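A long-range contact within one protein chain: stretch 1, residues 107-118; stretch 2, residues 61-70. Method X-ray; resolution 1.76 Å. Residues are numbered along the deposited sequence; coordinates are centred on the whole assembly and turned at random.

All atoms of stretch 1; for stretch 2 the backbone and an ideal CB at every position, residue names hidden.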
# COMPACT_ATOMS: atom_id res chain seq x y z
N ARG A 107 10.08 3.47 -20.65
CA ARG A 107 10.81 4.21 -19.62
C ARG A 107 10.53 3.73 -18.19
O ARG A 107 11.31 4.00 -17.28
CB ARG A 107 10.50 5.70 -19.74
CG ARG A 107 10.98 6.33 -21.05
CD ARG A 107 10.00 7.38 -21.59
NE ARG A 107 9.69 8.49 -20.69
CZ ARG A 107 8.57 8.60 -19.98
NH1 ARG A 107 8.39 9.66 -19.19
NH2 ARG A 107 7.63 7.64 -20.02
N TRP A 108 9.41 3.02 -17.97
CA TRP A 108 9.11 2.54 -16.63
C TRP A 108 9.93 1.31 -16.25
O TRP A 108 10.02 0.97 -15.08
CB TRP A 108 7.62 2.20 -16.46
CG TRP A 108 6.64 3.27 -16.94
CD1 TRP A 108 6.87 4.61 -17.10
CD2 TRP A 108 5.27 3.04 -17.25
NE1 TRP A 108 5.72 5.24 -17.52
CE2 TRP A 108 4.71 4.30 -17.63
CE3 TRP A 108 4.46 1.90 -17.26
CZ2 TRP A 108 3.38 4.44 -18.00
CZ3 TRP A 108 3.13 2.03 -17.64
CH2 TRP A 108 2.60 3.30 -18.02
N PHE A 109 10.48 0.64 -17.26
CA PHE A 109 10.97 -0.75 -17.05
C PHE A 109 12.41 -0.94 -17.45
O PHE A 109 12.89 -2.07 -17.53
CB PHE A 109 10.12 -1.79 -17.82
CG PHE A 109 8.71 -1.87 -17.34
CD1 PHE A 109 8.40 -2.42 -16.10
CD2 PHE A 109 7.68 -1.39 -18.13
CE1 PHE A 109 7.08 -2.48 -15.66
CE2 PHE A 109 6.38 -1.43 -17.69
CZ PHE A 109 6.07 -1.99 -16.46
N ASN A 110 13.08 0.18 -17.70
CA ASN A 110 14.43 0.23 -18.25
C ASN A 110 15.19 1.41 -17.67
O ASN A 110 14.59 2.40 -17.26
CB ASN A 110 14.38 0.38 -19.77
CG ASN A 110 13.92 -0.89 -20.45
OD1 ASN A 110 14.59 -1.92 -20.36
ND2 ASN A 110 12.75 -0.83 -21.10
N GLY A 111 16.52 1.30 -17.63
CA GLY A 111 17.33 2.34 -17.01
C GLY A 111 17.47 2.10 -15.51
O GLY A 111 17.05 1.06 -14.99
N THR A 112 18.08 3.05 -14.83
CA THR A 112 18.38 2.91 -13.41
C THR A 112 17.12 3.20 -12.63
O THR A 112 16.15 3.77 -13.17
CB THR A 112 19.46 3.91 -12.95
OG1 THR A 112 19.02 5.24 -13.23
CG2 THR A 112 20.79 3.64 -13.66
N PHE A 113 17.14 2.83 -11.35
CA PHE A 113 16.05 3.12 -10.44
C PHE A 113 15.64 4.61 -10.48
O PHE A 113 14.47 4.91 -10.59
CB PHE A 113 16.42 2.69 -9.01
CG PHE A 113 15.52 3.27 -7.97
CD1 PHE A 113 14.27 2.71 -7.70
CD2 PHE A 113 15.91 4.41 -7.26
CE1 PHE A 113 13.43 3.29 -6.74
CE2 PHE A 113 15.08 4.98 -6.31
CZ PHE A 113 13.86 4.42 -6.05
N ALA A 114 16.62 5.52 -10.40
CA ALA A 114 16.32 6.97 -10.41
C ALA A 114 15.61 7.45 -11.68
O ALA A 114 14.61 8.17 -11.60
CB ALA A 114 17.59 7.79 -10.16
N THR A 115 16.12 7.03 -12.84
CA THR A 115 15.59 7.45 -14.13
C THR A 115 14.14 6.98 -14.29
O THR A 115 13.28 7.79 -14.63
CB THR A 115 16.46 6.93 -15.29
OG1 THR A 115 17.83 7.29 -15.05
CG2 THR A 115 16.01 7.51 -16.63
N ARG A 116 13.86 5.73 -14.01
CA ARG A 116 12.53 5.20 -14.17
C ARG A 116 11.53 5.78 -13.16
O ARG A 116 10.43 6.03 -13.51
CB ARG A 116 12.54 3.68 -14.21
CG ARG A 116 12.70 2.98 -12.91
CD ARG A 116 12.72 1.48 -13.06
NE ARG A 116 13.83 0.94 -13.82
CZ ARG A 116 13.90 -0.31 -14.23
NH1 ARG A 116 14.92 -0.71 -14.91
NH2 ARG A 116 12.93 -1.14 -14.00
N THR A 117 11.96 6.01 -11.93
CA THR A 117 11.10 6.55 -10.88
C THR A 117 10.66 7.98 -11.23
O THR A 117 9.49 8.35 -11.06
CB THR A 117 11.78 6.46 -9.49
OG1 THR A 117 12.04 5.07 -9.19
CG2 THR A 117 10.92 7.03 -8.39
N ARG A 118 11.61 8.76 -11.75
CA ARG A 118 11.34 10.12 -12.20
C ARG A 118 10.37 10.13 -13.39
O ARG A 118 9.47 10.96 -13.41
CB ARG A 118 12.64 10.85 -12.53
CG ARG A 118 13.35 11.40 -11.29
CD ARG A 118 14.44 12.40 -11.68
NE ARG A 118 15.75 11.77 -11.86
CZ ARG A 118 16.28 11.43 -13.04
NH1 ARG A 118 17.47 10.86 -13.08
NH2 ARG A 118 15.63 11.68 -14.18
N UNK A 61 5.20 -3.75 -8.86
CA UNK A 61 5.66 -3.12 -10.13
C UNK A 61 6.28 -1.74 -9.78
O UNK A 61 6.15 -1.26 -8.66
CB UNK A 61 4.51 -2.97 -11.12
N UNK A 62 7.01 -1.12 -10.74
CA UNK A 62 7.71 0.11 -10.40
C UNK A 62 6.78 1.32 -10.17
O UNK A 62 7.22 2.29 -9.55
CB UNK A 62 8.71 0.44 -11.51
N UNK A 63 5.56 1.27 -10.69
CA UNK A 63 4.57 2.35 -10.42
C UNK A 63 4.13 2.30 -8.95
O UNK A 63 4.16 3.31 -8.22
CB UNK A 63 3.35 2.22 -11.34
N UNK A 64 3.73 1.10 -8.53
CA UNK A 64 3.52 0.75 -7.11
C UNK A 64 4.70 1.19 -6.23
O UNK A 64 4.50 1.86 -5.20
CB UNK A 64 3.31 -0.76 -6.97
N UNK A 65 5.91 0.83 -6.65
CA UNK A 65 7.14 1.21 -5.92
C UNK A 65 7.22 2.72 -5.74
O UNK A 65 7.57 3.20 -4.66
CB UNK A 65 8.38 0.71 -6.66
N UNK A 66 6.92 3.47 -6.81
CA UNK A 66 6.99 4.94 -6.77
C UNK A 66 6.01 5.50 -5.73
O UNK A 66 6.37 6.35 -4.92
CB UNK A 66 6.69 5.53 -8.15
N UNK A 67 4.77 5.00 -5.75
CA UNK A 67 3.79 5.41 -4.73
C UNK A 67 4.23 5.02 -3.30
O UNK A 67 4.13 5.82 -2.36
CB UNK A 67 2.43 4.78 -5.04
N UNK A 68 4.76 3.81 -3.16
CA UNK A 68 5.21 3.32 -1.85
C UNK A 68 6.42 4.10 -1.32
O UNK A 68 6.54 4.29 -0.12
CB UNK A 68 5.56 1.83 -1.94
N UNK A 69 7.27 4.60 -2.21
CA UNK A 69 8.34 5.50 -1.74
C UNK A 69 7.74 6.73 -1.10
O UNK A 69 8.17 7.12 -0.01
CB UNK A 69 9.26 5.91 -2.89
N UNK A 70 6.71 7.30 -1.72
CA UNK A 70 6.06 8.51 -1.22
C UNK A 70 5.41 8.24 0.14
O UNK A 70 5.74 8.92 1.12
CB UNK A 70 5.02 9.01 -2.22

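Position 61 lies just before a helix, with phi/psi of -162/166 and the first free backbone amides of the helix close by. Its CB points sideways, 5.2 Å from Phe-109 CE1, so stretch 1 asks little of it; a short acceptor such as Asp, Asn, Ser or Thr would suit the cap. It is Asp-61, whose OD1 accepts from N of position 64 at 2.9 Å.

Position 62 opens the helix, where an amide has no carbonyl a turn earlier to bind, so proline, having no N-H, loses nothing, and its phi of -70° is compatible with proline. Its ideal CB points toward stretch 1, 3.8 Å from Trp-108 O and 4.4 Å from Arg-116 CD. A compact apolar side chain fits, proline, alanine or valine among them. Pro-62 brings CG to 3.6 Å from Trp-108 O and CD to 3.7 Å from Phe-109 CE1, so its ring fills the space beside Trp-108 and Phe-109.

At position 63 the CB points sideways with no atom of stretch 1 within 5.5 Å, yet the six-membered ring of Trp-108 lies within reach of a longer apolar chain: Ile, Leu or Met. Ile-63 sends CD1 to 3.8 Å from Trp-108 CE3, an off-centre CH-pi contact with CD1 4.2 Å from the ring centroid.

Position 65 points toward stretch 1 across a gap, suiting a long, flexible apolar chain such as Met or Leu. Met-65 reaches the edge of the Phe-113 ring, its CG lying 4.5 Å from Phe-113 CE1.

The CB of position 66 points toward stretch 1, 4.5 Å from Thr-117 CG2, where the backbones come near, with the CA of position 66 6.0 Å from Thr-117 CA. A small side chain, Ala, Ser, Thr or Val, suits such spacing. In Thr-66, OG1 donates to Pro-62 O at 2.8 Å, satisfying the hydroxyl within its own helix, and lies 3.9 Å from Thr-117 CG2. A water joins the helices nearby, donating to Pro-62 O at 3.1 Å and to Thr-117 OG1 at 2.9 Å.

Position 69 points toward stretch 1 with no atom of that stretch near its ideal CB, but Phe-113 and Thr-117 CG2 offer an apolar surface farther out. Leu, Met or Ile could span the gap. Leu-69 places CD1 3.4 Å from Phe-113 CZ, at the ring edge, and 4.2 Å from Thr-117 CG2.

Positions 64, 67, 68 and 70 are out of reach, and stretch 1 leaves their choice open; they are Asp-64, Val-67, Ala-68 and Ile-70.

Stretch 2 61-70: DPIDMTVALI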
# COMPACT_ATOMS: atom_id res chain seq x y z
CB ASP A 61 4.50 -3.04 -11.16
CG ASP A 61 3.35 -2.15 -10.68
OD1 ASP A 61 3.60 -0.95 -10.51
OD2 ASP A 61 2.22 -2.67 -10.48
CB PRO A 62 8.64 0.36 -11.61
CG PRO A 62 8.64 -0.93 -12.35
CD PRO A 62 7.31 -1.56 -12.11
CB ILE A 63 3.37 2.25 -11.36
CG1 ILE A 63 3.85 2.39 -12.81
CG2 ILE A 63 2.36 3.41 -11.12
CD1 ILE A 63 2.83 1.82 -13.79
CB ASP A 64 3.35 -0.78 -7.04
CG ASP A 64 2.64 -1.25 -5.77
OD1 ASP A 64 2.27 -0.43 -4.89
OD2 ASP A 64 2.44 -2.49 -5.67
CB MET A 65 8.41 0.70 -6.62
CG MET A 65 9.69 1.01 -5.80
SD MET A 65 9.80 0.29 -4.10
CE MET A 65 10.46 -1.31 -4.59
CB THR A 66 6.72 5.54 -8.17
OG1 THR A 66 7.65 5.00 -9.11
CG2 THR A 66 6.85 7.10 -8.15
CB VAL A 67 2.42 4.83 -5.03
CG1 VAL A 67 1.45 5.25 -3.96
CG2 VAL A 67 1.95 5.34 -6.39
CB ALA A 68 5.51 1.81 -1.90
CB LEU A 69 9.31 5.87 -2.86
CG LEU A 69 10.23 4.72 -3.29
CD1 LEU A 69 10.76 5.02 -4.70
CD2 LEU A 69 11.34 4.43 -2.24
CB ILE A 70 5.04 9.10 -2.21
CG1 ILE A 70 5.70 9.39 -3.58
CG2 ILE A 70 4.39 10.36 -1.65
CD1 ILE A 70 4.69 9.71 -4.70
O HOH W 1 10.32 2.71 -9.58
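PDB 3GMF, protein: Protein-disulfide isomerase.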